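Local coordinates for protein tumor necrosis factor ligand superfamily member 9 (Mus musculus, PDB 6MKB) that is a cytokine of the tumor necrosis factor family that binds the receptor TNFRSF9 and induces proliferation of activated T-cells, at residues 50-62 with 157-169. Numbering follows the deposited sequence.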
# COMPACT_ATOMS: atom_id res chain seq x y z
N LYS B 50 -8.18 -18.76 10.85
CA LYS B 50 -7.14 -17.92 10.22
C LYS B 50 -7.76 -16.55 9.86
O LYS B 50 -7.38 -15.91 8.87
CB LYS B 50 -6.47 -18.62 9.01
CG LYS B 50 -6.01 -20.05 9.27
CD LYS B 50 -5.59 -20.76 8.00
CE LYS B 50 -5.99 -22.21 7.96
NZ LYS B 50 -5.42 -23.01 9.08
N GLU B 51 -8.70 -16.10 10.72
CA GLU B 51 -9.45 -14.86 10.52
C GLU B 51 -9.23 -13.78 11.57
O GLU B 51 -9.15 -14.06 12.77
CB GLU B 51 -10.95 -15.15 10.48
CG GLU B 51 -11.41 -15.82 9.20
CD GLU B 51 -12.81 -16.39 9.23
OE1 GLU B 51 -13.40 -16.48 10.33
OE2 GLU B 51 -13.30 -16.76 8.15
N LEU B 52 -9.18 -12.55 11.08
CA LEU B 52 -9.12 -11.34 11.85
C LEU B 52 -10.57 -10.93 12.06
O LEU B 52 -11.32 -10.81 11.08
CB LEU B 52 -8.31 -10.28 11.07
CG LEU B 52 -8.07 -8.90 11.72
CD1 LEU B 52 -7.42 -9.02 13.05
CD2 LEU B 52 -7.11 -8.07 10.84
N VAL B 53 -10.99 -10.84 13.33
CA VAL B 53 -12.36 -10.53 13.75
C VAL B 53 -12.43 -9.05 14.19
O VAL B 53 -11.76 -8.64 15.13
CB VAL B 53 -12.88 -11.50 14.87
CG1 VAL B 53 -14.38 -11.31 15.11
CG2 VAL B 53 -12.59 -12.95 14.51
N VAL B 54 -13.25 -8.27 13.49
CA VAL B 54 -13.50 -6.85 13.71
C VAL B 54 -14.69 -6.70 14.67
O VAL B 54 -15.78 -7.21 14.39
CB VAL B 54 -13.73 -6.15 12.34
CG1 VAL B 54 -14.40 -4.79 12.49
CG2 VAL B 54 -12.43 -6.04 11.56
N ASP B 55 -14.47 -6.02 15.79
CA ASP B 55 -15.47 -5.83 16.85
C ASP B 55 -16.56 -4.82 16.50
O ASP B 55 -17.74 -5.15 16.57
CB ASP B 55 -14.76 -5.38 18.13
CG ASP B 55 -15.37 -5.74 19.46
OD1 ASP B 55 -16.61 -5.92 19.52
OD2 ASP B 55 -14.62 -5.80 20.46
N SER B 56 -16.18 -3.58 16.19
CA SER B 56 -17.16 -2.51 15.97
C SER B 56 -17.28 -2.07 14.48
O SER B 56 -16.30 -2.11 13.74
CB SER B 56 -16.86 -1.31 16.87
OG SER B 56 -15.57 -0.77 16.60
N PRO B 57 -18.50 -1.66 14.03
CA PRO B 57 -18.64 -1.25 12.62
C PRO B 57 -18.07 0.14 12.33
O PRO B 57 -18.02 1.04 13.19
CB PRO B 57 -20.16 -1.25 12.42
CG PRO B 57 -20.70 -0.91 13.78
CD PRO B 57 -19.79 -1.55 14.76
N GLY B 58 -17.70 0.32 11.07
CA GLY B 58 -17.18 1.58 10.56
C GLY B 58 -16.41 1.45 9.27
O GLY B 58 -16.41 0.39 8.64
N LEU B 59 -15.76 2.55 8.88
CA LEU B 59 -14.93 2.62 7.69
C LEU B 59 -13.50 2.28 8.09
O LEU B 59 -12.89 2.99 8.90
CB LEU B 59 -15.03 4.02 7.04
CG LEU B 59 -14.35 4.19 5.68
CD1 LEU B 59 -15.07 3.39 4.58
CD2 LEU B 59 -14.26 5.67 5.32
N TYR B 60 -12.99 1.16 7.57
CA TYR B 60 -11.64 0.69 7.88
C TYR B 60 -10.74 0.81 6.67
O TYR B 60 -11.17 0.52 5.54
CB TYR B 60 -11.65 -0.79 8.34
CG TYR B 60 -12.17 -1.02 9.74
CD1 TYR B 60 -13.54 -1.07 9.99
CD2 TYR B 60 -11.30 -1.23 10.81
CE1 TYR B 60 -14.04 -1.29 11.28
CE2 TYR B 60 -11.78 -1.46 12.10
CZ TYR B 60 -13.15 -1.47 12.34
OH TYR B 60 -13.64 -1.68 13.61
N TYR B 61 -9.49 1.21 6.90
CA TYR B 61 -8.47 1.21 5.88
C TYR B 61 -7.84 -0.17 5.99
O TYR B 61 -7.24 -0.48 7.01
CB TYR B 61 -7.47 2.34 6.14
CG TYR B 61 -6.30 2.41 5.19
CD1 TYR B 61 -5.22 1.54 5.32
CD2 TYR B 61 -6.20 3.43 4.25
CE1 TYR B 61 -4.11 1.63 4.48
CE2 TYR B 61 -5.08 3.55 3.44
CZ TYR B 61 -4.06 2.63 3.53
OH TYR B 61 -2.95 2.74 2.70
N VAL B 62 -8.09 -1.04 5.00
CA VAL B 62 -7.56 -2.40 5.03
C VAL B 62 -6.37 -2.45 4.10
O VAL B 62 -6.41 -1.84 3.02
CB VAL B 62 -8.64 -3.45 4.66
CG1 VAL B 62 -8.16 -4.86 5.00
CG2 VAL B 62 -9.95 -3.16 5.37
N THR B 157 5.41 -10.82 4.68
CA THR B 157 4.13 -10.41 4.13
C THR B 157 3.25 -9.99 5.34
O THR B 157 3.33 -10.58 6.42
CB THR B 157 3.59 -11.60 3.31
OG1 THR B 157 4.40 -11.75 2.14
CG2 THR B 157 2.09 -11.49 2.96
N SER B 158 2.48 -8.93 5.17
CA SER B 158 1.64 -8.41 6.24
C SER B 158 0.22 -8.14 5.77
O SER B 158 -0.07 -7.99 4.58
CB SER B 158 2.25 -7.15 6.82
OG SER B 158 2.33 -6.12 5.84
N PHE B 159 -0.68 -8.13 6.74
CA PHE B 159 -2.08 -7.84 6.55
C PHE B 159 -2.55 -7.13 7.80
O PHE B 159 -2.13 -7.47 8.91
CB PHE B 159 -2.85 -9.14 6.27
CG PHE B 159 -4.30 -9.25 6.70
CD1 PHE B 159 -5.26 -8.39 6.16
CD2 PHE B 159 -4.72 -10.29 7.52
CE1 PHE B 159 -6.61 -8.51 6.54
CE2 PHE B 159 -6.07 -10.44 7.85
CZ PHE B 159 -7.00 -9.55 7.37
N GLY B 160 -3.37 -6.11 7.59
CA GLY B 160 -3.95 -5.36 8.70
C GLY B 160 -5.04 -4.40 8.29
O GLY B 160 -5.51 -4.41 7.15
N LEU B 161 -5.46 -3.57 9.25
CA LEU B 161 -6.51 -2.55 9.09
C LEU B 161 -6.47 -1.58 10.23
O LEU B 161 -5.79 -1.81 11.24
CB LEU B 161 -7.95 -3.13 8.94
CG LEU B 161 -8.40 -4.37 9.76
CD1 LEU B 161 -8.26 -4.18 11.23
CD2 LEU B 161 -9.83 -4.67 9.52
N PHE B 162 -7.20 -0.48 10.06
CA PHE B 162 -7.39 0.53 11.07
C PHE B 162 -8.72 1.23 10.89
O PHE B 162 -9.14 1.47 9.76
CB PHE B 162 -6.24 1.53 11.15
CG PHE B 162 -5.64 2.15 9.92
CD1 PHE B 162 -6.16 3.32 9.39
CD2 PHE B 162 -4.42 1.68 9.41
CE1 PHE B 162 -5.51 3.97 8.32
CE2 PHE B 162 -3.78 2.33 8.35
CZ PHE B 162 -4.31 3.48 7.82
N LEU B 163 -9.40 1.54 12.00
CA LEU B 163 -10.67 2.24 11.99
C LEU B 163 -10.43 3.71 11.72
O LEU B 163 -9.76 4.40 12.50
CB LEU B 163 -11.44 2.01 13.30
CG LEU B 163 -12.82 2.70 13.44
CD1 LEU B 163 -13.77 2.31 12.29
CD2 LEU B 163 -13.47 2.32 14.77
N VAL B 164 -10.99 4.19 10.61
CA VAL B 164 -10.89 5.56 10.09
C VAL B 164 -12.12 6.38 10.51
O VAL B 164 -12.01 7.55 10.85
CB VAL B 164 -10.73 5.47 8.54
CG1 VAL B 164 -11.09 6.75 7.83
CG2 VAL B 164 -9.32 5.02 8.16
N LYS B 165 -13.30 5.78 10.45
CA LYS B 165 -14.52 6.47 10.79
C LYS B 165 -15.52 5.48 11.44
O LYS B 165 -16.06 4.62 10.74
CB LYS B 165 -15.12 7.14 9.52
CG LYS B 165 -16.38 7.95 9.76
CD LYS B 165 -16.98 8.51 8.46
CE LYS B 165 -17.17 7.62 7.23
NZ LYS B 165 -18.31 6.69 7.34
N PRO B 166 -15.81 5.63 12.75
CA PRO B 166 -16.80 4.73 13.38
C PRO B 166 -18.19 4.90 12.79
O PRO B 166 -18.52 5.94 12.23
CB PRO B 166 -16.77 5.17 14.86
CG PRO B 166 -15.45 5.88 15.03
CD PRO B 166 -15.27 6.59 13.73
N ASP B 167 -18.98 3.85 12.88
CA ASP B 167 -20.32 3.87 12.32
C ASP B 167 -21.23 4.86 13.02
O ASP B 167 -21.16 5.05 14.24
CB ASP B 167 -20.97 2.48 12.40
CG ASP B 167 -22.11 2.33 11.42
OD1 ASP B 167 -21.84 2.38 10.19
OD2 ASP B 167 -23.27 2.19 11.88
N ASN B 168 -22.11 5.47 12.20
CA ASN B 168 -23.15 6.37 12.61
C ASN B 168 -24.45 5.58 12.49
O ASN B 168 -24.80 5.12 11.40
CB ASN B 168 -23.14 7.63 11.77
CG ASN B 168 -24.15 8.64 12.22
OD1 ASN B 168 -25.12 8.93 11.50
ND2 ASN B 168 -23.95 9.20 13.42
N PRO B 169 -25.14 5.33 13.62
CA PRO B 169 -26.33 4.48 13.58
C PRO B 169 -27.54 5.09 12.87
O PRO B 169 -28.35 4.34 12.34
CB PRO B 169 -26.64 4.26 15.06
CG PRO B 169 -26.09 5.44 15.75
CD PRO B 169 -24.84 5.77 15.00
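L59 supplies a doubly used acceptor between strand 58-62 and residues 157-169: its carbonyl O takes both V164 N (2.8 Å) and K165 N (3.2 Å). The first donor arrives almost in line with the C=O, the second in the carbonyl plane on a lone pair. Two consecutive residues facing one define a classic beta bulge, and the register accordingly slips by one between L59 and Y60. L59 N is satisfied in return by K165 O, 2.8 Å away with an N-H...O angle of 168°. Beyond the bulge, Y61 and F162 form a reciprocal antiparallel pair, Y61 N to F162 O (2.9 Å) and F162 N to Y61 O (3.1 Å). At the other end D167 N reaches P57 O from above the carbonyl plane.

The pairing joins two strands of the TNF homology domain's jelly-roll sandwich, and its two faces differ. Inward, L161 inserts between the sheets, where its CD2 meets V54 CG2 of strand 51-54 at 3.6 Å. L163 CD1 lies over a face of the Y60 ring, 3.9 Å from the centroid. That ring's hydroxyl donates to S56 O, tying the loop before G58 to the strand after it. On the outer face, Y61 has CG anti to its N (chi1 177°) while F162 CG sits between its own N and carbonyl carbon, and the two side chains run side by side, rings nearly parallel (5°) but slid apart, with Y61 CB over the F162 ring. This face meets the second subunit of the dimer, whose own F162 stacks on F162 and whose F63 ring meets Y61.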